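Local structure of signal transduction histidine kinase, LytS (Clostridium beijerinckii, 5XSJ) at residues I56-K61 against N82-Y87; Q74-D79 against D122-T127; I88-N93 against F111-N116. The protein probably phosphorylates itself on a histidine with ATP as a membrane-bound sensor kinase, of which this chain is the N-terminal helical part, ahead of the kinase domains. All blocks are in the same frame, centred on the assembly; numbering follows the deposited sequence.

Contact 1: I56-K61 against N82-Y87; sequences ILAKQK and NTLDSY
Leu84 presses its CD2 methyl against the backbone of the facing helix at Ala58 and Lys59, and this is the close-packed half of the contact. Leu84 CD2 lies 3.6 Å from Lys59 N and 4.0 Å from Ala58 CB, so one methyl rests at once on the alanine and on the backbone beside it; with CG turned anti to the backbone N (chi1 -172°), the leucine reaches straight across to it. Both Leu84 and Ala58 are buried.

The other half is polar and partly open to solvent. Here Lys59 runs out past the leucine, bent at chi2 (76°), and meets Asp85 at about a right angle. Lys59 NZ donates to the syn lone pair of Asp85 OD1 in a salt bridge of 2.6 Å, while Asp85 OD2 stays 3.3 Å from NZ. The same ammonium also pairs with Asp81, one turn earlier, and two carboxylates would be expected to favour its charged form.

The axes of the two segments are 10.6 Å apart and antiparallel at 161°. In the bundle, helix 15-42 covers the buried side, with His28 and Val29 on Ala58; Ile62 of helix 45-67 adds to the packing on Leu84, and a basic side chain on the chain of another protein packs on Asp85.

Contact 2: Q74-D79 against D122-T127; sequences QYILRD and DAYAST
Tyr124 turns one face of its ring to Asp79, and the CB of the aspartate sits over that face in a CH-pi contact. Asp79 CB is 4.2 Å from the centroid of the Tyr124 ring and 20° off the ring normal, displaced toward the rim, so that Tyr124 CZ, at 4.0 Å from Asp79 CB, is its nearest ring atom. The carboxylate does not join in: with CG beside the backbone N and anti to the carbonyl carbon (chi1 -73°), the aspartate offers its methylene to the ring, and its OD2 forms a salt bridge with a basic side chain on the chain of another protein. A single residue thus serves two surfaces, its aliphatic carbon inside the chain and its charge between chains.

Ile76, one turn earlier, reaches the opposing helix with both ends of its branched side chain. Ile76 CG2 approaches the tyrosine obliquely and lies 4.0 Å from Tyr124 O, whereas Ile76 CD1, at the end of the longer branch, meets Thr127 CG2 at 3.8 Å. Ile76 and Thr127 lie askew to each other. The methyl-to-methyl contact of Ile76 with Thr127 is apolar, and no hydrogen bond joins the two segments.

Further along, Leu128 and Asn131 extend the surface under Ile76, and Leu80 and Thr83 continue the wall beside Tyr124. The axes of segments 74-79 and 122-127 lie 9.8 Å apart at 157°, so here helices 73-99 and 104-133 pack as antiparallel neighbours, the arrangement of consecutive helices in an up-and-down four-helix bundle.

Contact 3: I88-N93 against F111-N116; sequences IESSKN and FVAAKN
Helices 88-93 and 111-116 run antiparallel at 147° with their axes only 8.1 Å apart, and the backbones come nearest at Ser90 and Ala114, whose CA atoms are 5.3 Å from each other. Such an approach is possible because every side chain in the interface is a serine or an alanine.

Ser90 points its CB at the opposite backbone, where it rests 4.0 Å from Ala114 N. Its hydroxyl leans to one side and passes alongside Ala113, with Ser90 OG 4.0 Å from Ala113 CB. That oxygen is not engaged across the contact. Holding OG beside its own backbone N and anti to the carbonyl carbon (chi1 -64°), Ser90 bonds back to Ser86 O, one turn earlier in its own helix, and so presents mainly carbon and a satisfied hydroxyl to its neighbour.

Ala114 answers from the other helix. Ala114 CB sits between the two serines, 4.2 Å from Ser90 CB and 4.3 Å from Ser91 CB. A different first torsion (chi1 49°) brings Ser91 OG to Tyr87 O, one turn back, and the same oxygen also bonds to Tyr51 OH on helix 45-67. The buried polar group is therefore tied both to its own helix and to a third one. No hydrogen bond spans the two segments, and the contact rests on van der Waals packing alone.

On the buried side Phe36 of helix 15-42 touches both Ser91 and Ala114, while Ile117 continues the packing on Ser90. Small residues thus face each other where two antiparallel helices of the four-helix bundle come close, here the last two, near the turn that connects them.

How the contacts relate
Helix 73-99 takes part in all three contacts: contact 1 sets it against helix 45-67, whereas contacts 2 and 3 set it against helix 104-133, about 19 Å apart between their centres. All are partly buried, with contact 1 nearest the middle of the chain. Chemistry follows spacing. The widest pair, contact 1, is bridged by a leucine and a long lysine in an ion pair; contact 2 uses an aromatic face and the methyl groups of an isoleucine and a threonine; contact 3, the closest pair, has only small side chains. Thr83 and Tyr124 link contacts 1 and 2, and Tyr87 against Ala114 links contacts 1 and 3. Contacts 1 and 2 also border the chain of another protein at their acidic residues.

Contact 1: I56-K61 against N82-Y87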
ATOM      1  N   ILE B  56      -4.327 -19.625 -18.926  1.00 26.48           N
ATOM      2  CA  ILE B  56      -4.817 -20.972 -19.212  1.00 24.65           C
ATOM      3  C   ILE B  56      -3.887 -21.969 -18.576  1.00 24.55           C
ATOM      4  O   ILE B  56      -4.322 -22.928 -17.939  1.00 26.86           O
ATOM      5  CB  ILE B  56      -4.921 -21.243 -20.740  1.00 28.14           C
ATOM      6  CG1 ILE B  56      -6.153 -20.547 -21.315  1.00 25.69           C
ATOM      7  CG2 ILE B  56      -5.017 -22.729 -21.016  1.00 25.35           C
ATOM      8  CD1 ILE B  56      -6.086 -20.342 -22.828  1.00 27.96           C
ATOM      9  N   LEU B  57      -2.591 -21.718 -18.711  1.00 25.36           N
ATOM     10  CA  LEU B  57      -1.594 -22.643 -18.209  1.00 25.13           C
ATOM     11  C   LEU B  57      -1.548 -22.634 -16.679  1.00 27.69           C
ATOM     12  O   LEU B  57      -1.396 -23.685 -16.048  1.00 27.63           O
ATOM     13  CB  LEU B  57      -0.218 -22.310 -18.795  1.00 25.43           C
ATOM     14  CG  LEU B  57      -0.034 -22.518 -20.307  1.00 29.12           C
ATOM     15  CD1 LEU B  57       1.227 -21.819 -20.804  1.00 26.04           C
ATOM     16  CD2 LEU B  57       0.004 -24.007 -20.653  1.00 26.58           C
ATOM     17  N   ALA B  58      -1.654 -21.453 -16.073  1.00 25.58           N
ATOM     18  CA  ALA B  58      -1.685 -21.374 -14.604  1.00 28.29           C
ATOM     19  C   ALA B  58      -2.903 -22.122 -14.042  1.00 25.32           C
ATOM     20  O   ALA B  58      -2.800 -22.887 -13.089  1.00 25.50           O
ATOM     21  CB  ALA B  58      -1.690 -19.911 -14.149  1.00 23.44           C
ATOM     22  N   LYS B  59      -4.058 -21.894 -14.654  1.00 25.45           N
ATOM     23  CA  LYS B  59      -5.293 -22.564 -14.260  1.00 27.94           C
ATOM     24  C   LYS B  59      -5.202 -24.104 -14.320  1.00 30.84           C
ATOM     25  O   LYS B  59      -5.599 -24.800 -13.374  1.00 30.34           O
ATOM     26  CB  LYS B  59      -6.433 -22.069 -15.157  1.00 28.41           C
ATOM     27  CG  LYS B  59      -7.792 -22.638 -14.819  1.00 33.43           C
ATOM     28  CD  LYS B  59      -8.384 -21.996 -13.570  1.00 34.93           C
ATOM     29  CE  LYS B  59      -9.705 -22.671 -13.197  1.00 33.26           C
ATOM     30  NZ  LYS B  59     -10.195 -22.237 -11.862  1.00 36.80           N
ATOM     31  N   GLN B  60      -4.681 -24.635 -15.425  1.00 28.51           N
ATOM     32  CA  GLN B  60      -4.576 -26.086 -15.615  1.00 29.12           C
ATOM     33  C   GLN B  60      -3.638 -26.714 -14.602  1.00 30.30           C
ATOM     34  O   GLN B  60      -3.939 -27.759 -14.030  1.00 29.83           O
ATOM     35  CB  GLN B  60      -4.086 -26.421 -17.034  1.00 29.53           C
ATOM     36  CG  GLN B  60      -4.260 -27.900 -17.445  1.00 33.31           C
ATOM     37  CD  GLN B  60      -3.099 -28.793 -17.004  1.00 36.08           C
ATOM     38  OE1 GLN B  60      -2.079 -28.308 -16.500  1.00 35.66           O
ATOM     39  NE2 GLN B  60      -3.246 -30.105 -17.206  1.00 36.91           N
ATOM     40  N   LYS B  61      -2.487 -26.083 -14.401  1.00 28.72           N
ATOM     41  CA  LYS B  61      -1.493 -26.634 -13.484  1.00 31.52           C
ATOM     42  C   LYS B  61      -1.945 -26.548 -12.028  1.00 30.21           C
ATOM     43  O   LYS B  61      -1.660 -27.444 -11.241  1.00 32.47           O
ATOM     44  CB  LYS B  61      -0.146 -25.942 -13.690  1.00 29.31           C
ATOM     45  CG  LYS B  61       0.437 -26.270 -15.052  1.00 30.83           C
ATOM     46  CD  LYS B  61       1.747 -25.568 -15.343  1.00 30.25           C
ATOM     47  CE  LYS B  61       2.195 -25.895 -16.781  1.00 32.75           C
ATOM     48  NZ  LYS B  61       3.431 -25.176 -17.191  1.00 31.63           N
ATOM     49  N   ASN B  82      -9.338 -20.174  -6.568  1.00 28.53           N
ATOM     50  CA  ASN B  82     -10.375 -19.150  -6.547  1.00 27.92           C
ATOM     51  C   ASN B  82      -9.842 -17.749  -6.800  1.00 24.85           C
ATOM     52  O   ASN B  82     -10.466 -16.959  -7.481  1.00 24.94           O
ATOM     53  CB  ASN B  82     -11.109 -19.193  -5.221  1.00 26.48           C
ATOM     54  CG  ASN B  82     -12.063 -20.338  -5.155  1.00 30.15           C
ATOM     55  OD1 ASN B  82     -12.650 -20.708  -6.175  1.00 32.11           O
ATOM     56  ND2 ASN B  82     -12.215 -20.931  -3.981  1.00 28.04           N
ATOM     57  N   THR B  83      -8.672 -17.447  -6.261  1.00 25.61           N
ATOM     58  CA  THR B  83      -8.101 -16.121  -6.432  1.00 25.71           C
ATOM     59  C   THR B  83      -7.716 -15.914  -7.896  1.00 24.97           C
ATOM     60  O   THR B  83      -7.881 -14.823  -8.438  1.00 24.25           O
ATOM     61  CB  THR B  83      -6.880 -15.924  -5.496  1.00 25.40           C
ATOM     62  OG1 THR B  83      -7.295 -16.158  -4.149  1.00 27.89           O
ATOM     63  CG2 THR B  83      -6.304 -14.528  -5.603  1.00 21.57           C
ATOM     64  N   LEU B  84      -7.219 -16.962  -8.547  1.00 25.44           N
ATOM     65  CA  LEU B  84      -6.932 -16.865  -9.977  1.00 27.02           C
ATOM     66  C   LEU B  84      -8.204 -16.591 -10.770  1.00 25.15           C
ATOM     67  O   LEU B  84      -8.200 -15.756 -11.678  1.00 25.00           O
ATOM     68  CB  LEU B  84      -6.261 -18.139 -10.499  1.00 28.23           C
ATOM     69  CG  LEU B  84      -5.769 -17.993 -11.952  1.00 29.13           C
ATOM     70  CD1 LEU B  84      -4.603 -17.013 -12.021  1.00 26.67           C
ATOM     71  CD2 LEU B  84      -5.369 -19.331 -12.564  1.00 27.29           C
ATOM     72  N   ASP B  85      -9.297 -17.274 -10.430  1.00 25.30           N
ATOM     73  CA  ASP B  85     -10.573 -17.009 -11.095  1.00 24.56           C
ATOM     74  C   ASP B  85     -10.964 -15.534 -10.940  1.00 27.22           C
ATOM     75  O   ASP B  85     -11.518 -14.940 -11.873  1.00 25.31           O
ATOM     76  CB  ASP B  85     -11.697 -17.899 -10.543  1.00 26.66           C
ATOM     77  CG  ASP B  85     -11.534 -19.376 -10.909  1.00 29.42           C
ATOM     78  OD1 ASP B  85     -10.789 -19.710 -11.856  1.00 29.26           O
ATOM     79  OD2 ASP B  85     -12.172 -20.212 -10.237  1.00 30.59           O
ATOM     80  N   SER B  86     -10.679 -14.943  -9.772  1.00 25.91           N
ATOM     81  CA  SER B  86     -10.986 -13.521  -9.554  1.00 26.81           C
ATOM     82  C   SER B  86     -10.139 -12.626 -10.445  1.00 24.85           C
ATOM     83  O   SER B  86     -10.600 -11.622 -10.962  1.00 25.01           O
ATOM     84  CB  SER B  86     -10.767 -13.120  -8.091  1.00 25.91           C
ATOM     85  OG  SER B  86     -11.710 -13.735  -7.235  1.00 25.49           O
ATOM     86  N   TYR B  87      -8.876 -12.982 -10.584  1.00 25.60           N
ATOM     87  CA  TYR B  87      -7.988 -12.287 -11.498  1.00 25.83           C
ATOM     88  C   TYR B  87      -8.487 -12.391 -12.927  1.00 26.12           C
ATOM     89  O   TYR B  87      -8.480 -11.421 -13.672  1.00 25.51           O
ATOM     90  CB  TYR B  87      -6.588 -12.873 -11.399  1.00 25.18           C
ATOM     91  CG  TYR B  87      -5.712 -12.497 -12.558  1.00 26.93           C
ATOM     92  CD1 TYR B  87      -5.181 -11.217 -12.651  1.00 25.41           C
ATOM     93  CD2 TYR B  87      -5.393 -13.421 -13.557  1.00 24.65           C
ATOM     94  CE1 TYR B  87      -4.354 -10.848 -13.713  1.00 27.30           C
ATOM     95  CE2 TYR B  87      -4.566 -13.057 -14.632  1.00 27.18           C
ATOM     96  CZ  TYR B  87      -4.042 -11.770 -14.701  1.00 30.18           C
ATOM     97  OH  TYR B  87      -3.217 -11.392 -15.758  1.00 27.31           O
TER

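Contact 2: Q74-D79 against D122-T127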
ATOM      1  N   GLN B  74      -4.369 -28.491   0.309  1.00 41.79           N
ATOM      2  CA  GLN B  74      -5.748 -28.464  -0.154  1.00 39.82           C
ATOM      3  C   GLN B  74      -6.398 -27.087   0.028  1.00 39.23           C
ATOM      4  O   GLN B  74      -7.028 -26.555  -0.896  1.00 37.45           O
ATOM      5  CB  GLN B  74      -6.529 -29.518   0.626  1.00 45.89           C
ATOM      6  CG  GLN B  74      -7.807 -30.044   0.035  1.00 50.74           C
ATOM      7  CD  GLN B  74      -8.557 -30.941   1.030  1.00 52.25           C
ATOM      8  OE1 GLN B  74      -8.224 -30.985   2.221  1.00 51.46           O
ATOM      9  NE2 GLN B  74      -9.564 -31.655   0.542  1.00 53.19           N
ATOM     10  N   TYR B  75      -6.242 -26.528   1.230  1.00 35.59           N
ATOM     11  CA  TYR B  75      -6.808 -25.226   1.600  1.00 35.81           C
ATOM     12  C   TYR B  75      -6.146 -24.073   0.864  1.00 33.77           C
ATOM     13  O   TYR B  75      -6.822 -23.149   0.435  1.00 32.41           O
ATOM     14  CB  TYR B  75      -6.698 -24.992   3.122  1.00 35.54           C
ATOM     15  CG  TYR B  75      -7.644 -25.882   3.887  1.00 38.57           C
ATOM     16  CD1 TYR B  75      -8.983 -25.548   4.006  1.00 36.71           C
ATOM     17  CD2 TYR B  75      -7.211 -27.079   4.446  1.00 39.84           C
ATOM     18  CE1 TYR B  75      -9.868 -26.368   4.669  1.00 38.29           C
ATOM     19  CE2 TYR B  75      -8.096 -27.912   5.117  1.00 41.43           C
ATOM     20  CZ  TYR B  75      -9.421 -27.548   5.224  1.00 41.65           C
ATOM     21  OH  TYR B  75     -10.316 -28.353   5.886  1.00 44.37           O
ATOM     22  N   ILE B  76      -4.825 -24.127   0.742  1.00 34.24           N
ATOM     23  CA  ILE B  76      -4.074 -23.098   0.042  1.00 33.28           C
ATOM     24  C   ILE B  76      -4.369 -23.152  -1.459  1.00 34.12           C
ATOM     25  O   ILE B  76      -4.494 -22.117  -2.113  1.00 31.84           O
ATOM     26  CB  ILE B  76      -2.555 -23.251   0.280  1.00 33.96           C
ATOM     27  CG1 ILE B  76      -2.248 -23.245   1.777  1.00 37.73           C
ATOM     28  CG2 ILE B  76      -1.780 -22.128  -0.413  1.00 34.46           C
ATOM     29  CD1 ILE B  76      -0.807 -23.614   2.108  1.00 39.66           C
ATOM     30  N   LEU B  77      -4.489 -24.365  -1.998  1.00 31.90           N
ATOM     31  CA  LEU B  77      -4.717 -24.543  -3.427  1.00 33.08           C
ATOM     32  C   LEU B  77      -6.097 -24.041  -3.800  1.00 32.26           C
ATOM     33  O   LEU B  77      -6.273 -23.404  -4.846  1.00 30.24           O
ATOM     34  CB  LEU B  77      -4.557 -26.008  -3.835  1.00 32.89           C
ATOM     35  CG  LEU B  77      -3.125 -26.461  -4.089  1.00 33.84           C
ATOM     36  CD1 LEU B  77      -3.029 -27.973  -4.183  1.00 36.66           C
ATOM     37  CD2 LEU B  77      -2.612 -25.819  -5.351  1.00 32.42           C
ATOM     38  N   ARG B  78      -7.072 -24.316  -2.940  1.00 30.70           N
ATOM     39  CA  ARG B  78      -8.413 -23.795  -3.153  1.00 30.38           C
ATOM     40  C   ARG B  78      -8.409 -22.258  -3.138  1.00 29.67           C
ATOM     41  O   ARG B  78      -9.028 -21.631  -3.982  1.00 27.68           O
ATOM     42  CB  ARG B  78      -9.394 -24.334  -2.106  1.00 30.59           C
ATOM     43  CG  ARG B  78     -10.799 -23.751  -2.260  1.00 32.08           C
ATOM     44  CD  ARG B  78     -11.792 -24.363  -1.297  1.00 33.68           C
ATOM     45  NE  ARG B  78     -11.444 -24.086   0.092  1.00 34.63           N
ATOM     46  CZ  ARG B  78     -12.125 -24.551   1.135  1.00 38.02           C
ATOM     47  NH1 ARG B  78     -13.192 -25.326   0.940  1.00 37.84           N
ATOM     48  NH2 ARG B  78     -11.736 -24.248   2.369  1.00 34.27           N
ATOM     49  N   ASP B  79      -7.710 -21.654  -2.179  1.00 31.78           N
ATOM     50  CA  ASP B  79      -7.622 -20.194  -2.135  1.00 29.75           C
ATOM     51  C   ASP B  79      -6.949 -19.645  -3.392  1.00 27.92           C
ATOM     52  O   ASP B  79      -7.353 -18.623  -3.937  1.00 25.74           O
ATOM     53  CB  ASP B  79      -6.846 -19.723  -0.899  1.00 27.51           C
ATOM     54  CG  ASP B  79      -7.630 -19.889   0.395  1.00 32.08           C
ATOM     55  OD1 ASP B  79      -8.874 -20.052   0.340  1.00 30.52           O
ATOM     56  OD2 ASP B  79      -6.992 -19.840   1.475  1.00 32.27           O
ATOM     57  N   ASP B 122       0.738 -14.675  -6.278  1.00 30.70           N
ATOM     58  CA  ASP B 122       2.162 -14.821  -5.975  1.00 33.07           C
ATOM     59  C   ASP B 122       2.452 -15.259  -4.560  1.00 33.82           C
ATOM     60  O   ASP B 122       3.348 -16.076  -4.344  1.00 35.14           O
ATOM     61  CB  ASP B 122       2.906 -13.516  -6.234  1.00 33.98           C
ATOM     62  CG  ASP B 122       3.186 -13.311  -7.686  1.00 39.53           C
ATOM     63  OD1 ASP B 122       2.973 -14.277  -8.456  1.00 42.29           O
ATOM     64  OD2 ASP B 122       3.609 -12.196  -8.063  1.00 43.64           O
ATOM     65  N   ALA B 123       1.712 -14.720  -3.593  1.00 32.12           N
ATOM     66  CA  ALA B 123       1.935 -15.085  -2.194  1.00 34.41           C
ATOM     67  C   ALA B 123       1.470 -16.513  -1.900  1.00 34.25           C
ATOM     68  O   ALA B 123       2.138 -17.241  -1.159  1.00 37.65           O
ATOM     69  CB  ALA B 123       1.240 -14.092  -1.249  1.00 30.53           C
ATOM     70  N   TYR B 124       0.329 -16.920  -2.460  1.00 32.76           N
ATOM     71  CA  TYR B 124      -0.116 -18.307  -2.282  1.00 33.82           C
ATOM     72  C   TYR B 124       0.924 -19.269  -2.869  1.00 34.48           C
ATOM     73  O   TYR B 124       1.243 -20.299  -2.283  1.00 35.39           O
ATOM     74  CB  TYR B 124      -1.486 -18.543  -2.932  1.00 32.47           C
ATOM     75  CG  TYR B 124      -2.603 -17.785  -2.252  1.00 31.93           C
ATOM     76  CD1 TYR B 124      -2.766 -17.844  -0.873  1.00 36.27           C
ATOM     77  CD2 TYR B 124      -3.466 -16.981  -2.975  1.00 30.91           C
ATOM     78  CE1 TYR B 124      -3.769 -17.144  -0.239  1.00 35.96           C
ATOM     79  CE2 TYR B 124      -4.482 -16.272  -2.347  1.00 31.19           C
ATOM     80  CZ  TYR B 124      -4.627 -16.359  -0.982  1.00 33.15           C
ATOM     81  OH  TYR B 124      -5.618 -15.652  -0.344  1.00 32.95           O
ATOM     82  N   ALA B 125       1.465 -18.903  -4.024  1.00 35.10           N
ATOM     83  CA  ALA B 125       2.409 -19.751  -4.738  1.00 36.82           C
ATOM     84  C   ALA B 125       3.704 -19.914  -3.961  1.00 38.39           C
ATOM     85  O   ALA B 125       4.235 -21.007  -3.861  1.00 37.17           O
ATOM     86  CB  ALA B 125       2.692 -19.178  -6.115  1.00 34.14           C
ATOM     87  N   SER B 126       4.214 -18.823  -3.401  1.00 39.50           N
ATOM     88  CA  SER B 126       5.466 -18.919  -2.662  1.00 39.94           C
ATOM     89  C   SER B 126       5.229 -19.675  -1.350  1.00 40.08           C
ATOM     90  O   SER B 126       6.097 -20.404  -0.889  1.00 43.51           O
ATOM     91  CB  SER B 126       6.055 -17.535  -2.411  1.00 39.11           C
ATOM     92  OG  SER B 126       5.547 -17.015  -1.203  1.00 45.89           O
ATOM     93  N   THR B 127       4.040 -19.537  -0.768  1.00 40.67           N
ATOM     94  CA  THR B 127       3.674 -20.346   0.397  1.00 39.25           C
ATOM     95  C   THR B 127       3.638 -21.832   0.049  1.00 43.83           C
ATOM     96  O   THR B 127       4.170 -22.672   0.783  1.00 43.97           O
ATOM     97  CB  THR B 127       2.304 -19.943   0.967  1.00 40.84           C
ATOM     98  OG1 THR B 127       2.362 -18.608   1.479  1.00 43.52           O
ATOM     99  CG2 THR B 127       1.887 -20.884   2.078  1.00 40.79           C
TER

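Contact 3: I88-N93 against F111-N116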
ATOM      1  N   ILE B  88      -8.908 -13.594 -13.310  1.00 26.24           N
ATOM      2  CA  ILE B  88      -9.434 -13.815 -14.653  1.00 26.53           C
ATOM      3  C   ILE B  88     -10.645 -12.918 -14.893  1.00 28.57           C
ATOM      4  O   ILE B  88     -10.764 -12.280 -15.942  1.00 27.56           O
ATOM      5  CB  ILE B  88      -9.784 -15.304 -14.858  1.00 26.06           C
ATOM      6  CG1 ILE B  88      -8.479 -16.112 -14.891  1.00 26.26           C
ATOM      7  CG2 ILE B  88     -10.572 -15.506 -16.146  1.00 28.42           C
ATOM      8  CD1 ILE B  88      -8.650 -17.606 -14.750  1.00 27.67           C
ATOM      9  N   GLU B  89     -11.503 -12.810 -13.887  1.00 29.09           N
ATOM     10  CA  GLU B  89     -12.717 -12.018 -14.019  1.00 29.05           C
ATOM     11  C   GLU B  89     -12.404 -10.523 -14.083  1.00 32.51           C
ATOM     12  O   GLU B  89     -12.980  -9.807 -14.897  1.00 31.65           O
ATOM     13  CB  GLU B  89     -13.664 -12.323 -12.859  1.00 29.17           C
ATOM     14  CG  GLU B  89     -15.021 -11.680 -12.963  1.00 33.01           C
ATOM     15  CD  GLU B  89     -15.790 -11.752 -11.651  1.00 40.79           C
ATOM     16  OE1 GLU B  89     -16.933 -11.253 -11.604  1.00 44.82           O
ATOM     17  OE2 GLU B  89     -15.243 -12.290 -10.654  1.00 45.17           O
ATOM     18  N   SER B  90     -11.494 -10.053 -13.230  1.00 28.76           N
ATOM     19  CA  SER B  90     -11.115  -8.640 -13.214  1.00 29.57           C
ATOM     20  C   SER B  90     -10.380  -8.224 -14.474  1.00 30.00           C
ATOM     21  O   SER B  90     -10.598  -7.129 -15.001  1.00 31.40           O
ATOM     22  CB  SER B  90     -10.237  -8.324 -11.999  1.00 29.57           C
ATOM     23  OG  SER B  90     -10.954  -8.520 -10.796  1.00 32.65           O
ATOM     24  N   SER B  91      -9.483  -9.088 -14.945  1.00 27.61           N
ATOM     25  CA  SER B  91      -8.721  -8.780 -16.145  1.00 28.82           C
ATOM     26  C   SER B  91      -9.598  -8.852 -17.398  1.00 29.58           C
ATOM     27  O   SER B  91      -9.424  -8.077 -18.331  1.00 29.46           O
ATOM     28  CB  SER B  91      -7.520  -9.725 -16.271  1.00 26.21           C
ATOM     29  OG  SER B  91      -7.910 -11.076 -16.093  1.00 27.10           O
ATOM     30  N   LYS B  92     -10.554  -9.771 -17.424  1.00 29.40           N
ATOM     31  CA  LYS B  92     -11.449  -9.847 -18.580  1.00 30.50           C
ATOM     32  C   LYS B  92     -12.383  -8.643 -18.620  1.00 33.81           C
ATOM     33  O   LYS B  92     -12.646  -8.084 -19.693  1.00 33.52           O
ATOM     34  CB  LYS B  92     -12.253 -11.156 -18.575  1.00 30.41           C
ATOM     35  CG  LYS B  92     -11.452 -12.343 -19.109  1.00 33.75           C
ATOM     36  CD  LYS B  92     -12.293 -13.617 -19.279  1.00 40.23           C
ATOM     37  CE  LYS B  92     -11.419 -14.781 -19.784  1.00 45.14           C
ATOM     38  NZ  LYS B  92     -12.111 -16.107 -19.805  1.00 43.54           N
ATOM     39  N   ASN B  93     -12.883  -8.234 -17.456  1.00 29.73           N
ATOM     40  CA  ASN B  93     -13.719  -7.043 -17.402  1.00 32.94           C
ATOM     41  C   ASN B  93     -12.950  -5.805 -17.851  1.00 33.98           C
ATOM     42  O   ASN B  93     -13.494  -4.959 -18.559  1.00 35.61           O
ATOM     43  CB  ASN B  93     -14.287  -6.831 -15.996  1.00 33.24           C
ATOM     44  CG  ASN B  93     -15.322  -7.873 -15.630  1.00 33.03           C
ATOM     45  OD1 ASN B  93     -15.850  -8.564 -16.493  1.00 35.82           O
ATOM     46  ND2 ASN B  93     -15.597  -8.010 -14.348  1.00 33.88           N
ATOM     47  N   PHE B 111      -8.846  -2.678 -13.297  1.00 31.21           N
ATOM     48  CA  PHE B 111      -7.457  -2.670 -13.731  1.00 32.69           C
ATOM     49  C   PHE B 111      -6.544  -2.819 -12.519  1.00 31.04           C
ATOM     50  O   PHE B 111      -5.613  -3.623 -12.516  1.00 31.33           O
ATOM     51  CB  PHE B 111      -7.157  -1.369 -14.484  1.00 32.56           C
ATOM     52  CG  PHE B 111      -5.891  -1.395 -15.281  1.00 33.61           C
ATOM     53  CD1 PHE B 111      -5.315  -2.593 -15.664  1.00 32.48           C
ATOM     54  CD2 PHE B 111      -5.274  -0.207 -15.650  1.00 33.63           C
ATOM     55  CE1 PHE B 111      -4.144  -2.614 -16.418  1.00 33.34           C
ATOM     56  CE2 PHE B 111      -4.116  -0.221 -16.400  1.00 33.11           C
ATOM     57  CZ  PHE B 111      -3.545  -1.427 -16.783  1.00 34.98           C
ATOM     58  N   VAL B 112      -6.829  -2.022 -11.496  1.00 32.01           N
ATOM     59  CA  VAL B 112      -6.143  -2.098 -10.217  1.00 31.60           C
ATOM     60  C   VAL B 112      -6.343  -3.447  -9.533  1.00 29.27           C
ATOM     61  O   VAL B 112      -5.375  -4.064  -9.078  1.00 27.87           O
ATOM     62  CB  VAL B 112      -6.626  -0.967  -9.281  1.00 34.17           C
ATOM     63  CG1 VAL B 112      -6.197  -1.227  -7.850  1.00 31.75           C
ATOM     64  CG2 VAL B 112      -6.080   0.359  -9.770  1.00 36.78           C
ATOM     65  N   ALA B 113      -7.587  -3.911  -9.459  1.00 28.80           N
ATOM     66  CA  ALA B 113      -7.856  -5.190  -8.786  1.00 29.24           C
ATOM     67  C   ALA B 113      -7.089  -6.339  -9.442  1.00 29.00           C
ATOM     68  O   ALA B 113      -6.529  -7.183  -8.750  1.00 29.26           O
ATOM     69  CB  ALA B 113      -9.353  -5.491  -8.765  1.00 27.95           C
ATOM     70  N   ALA B 114      -7.024  -6.353 -10.768  1.00 29.41           N
ATOM     71  CA  ALA B 114      -6.264  -7.390 -11.472  1.00 29.39           C
ATOM     72  C   ALA B 114      -4.805  -7.439 -11.021  1.00 28.50           C
ATOM     73  O   ALA B 114      -4.259  -8.517 -10.802  1.00 28.52           O
ATOM     74  CB  ALA B 114      -6.348  -7.177 -12.977  1.00 27.08           C
ATOM     75  N   LYS B 115      -4.167  -6.276 -10.876  1.00 30.42           N
ATOM     76  CA  LYS B 115      -2.793  -6.218 -10.349  1.00 29.42           C
ATOM     77  C   LYS B 115      -2.722  -6.741  -8.930  1.00 29.18           C
ATOM     78  O   LYS B 115      -1.826  -7.514  -8.579  1.00 30.93           O
ATOM     79  CB  LYS B 115      -2.249  -4.791 -10.341  1.00 31.06           C
ATOM     80  CG  LYS B 115      -2.349  -4.027 -11.657  1.00 38.10           C
ATOM     81  CD  LYS B 115      -1.996  -2.544 -11.414  1.00 38.80           C
ATOM     82  CE  LYS B 115      -2.094  -1.739 -12.679  1.00 40.65           C
ATOM     83  NZ  LYS B 115      -1.241  -2.385 -13.721  1.00 42.60           N
ATOM     84  N   ASN B 116      -3.640  -6.259  -8.096  1.00 28.79           N
ATOM     85  CA  ASN B 116      -3.685  -6.664  -6.689  1.00 29.03           C
ATOM     86  C   ASN B 116      -3.919  -8.152  -6.578  1.00 27.19           C
ATOM     87  O   ASN B 116      -3.237  -8.836  -5.826  1.00 29.00           O
ATOM     88  CB  ASN B 116      -4.792  -5.919  -5.914  1.00 26.09           C
ATOM     89  CG  ASN B 116      -4.465  -4.452  -5.680  1.00 29.82           C
ATOM     90  OD1 ASN B 116      -3.300  -4.059  -5.690  1.00 29.12           O
ATOM     91  ND2 ASN B 116      -5.496  -3.641  -5.444  1.00 29.97           N
TER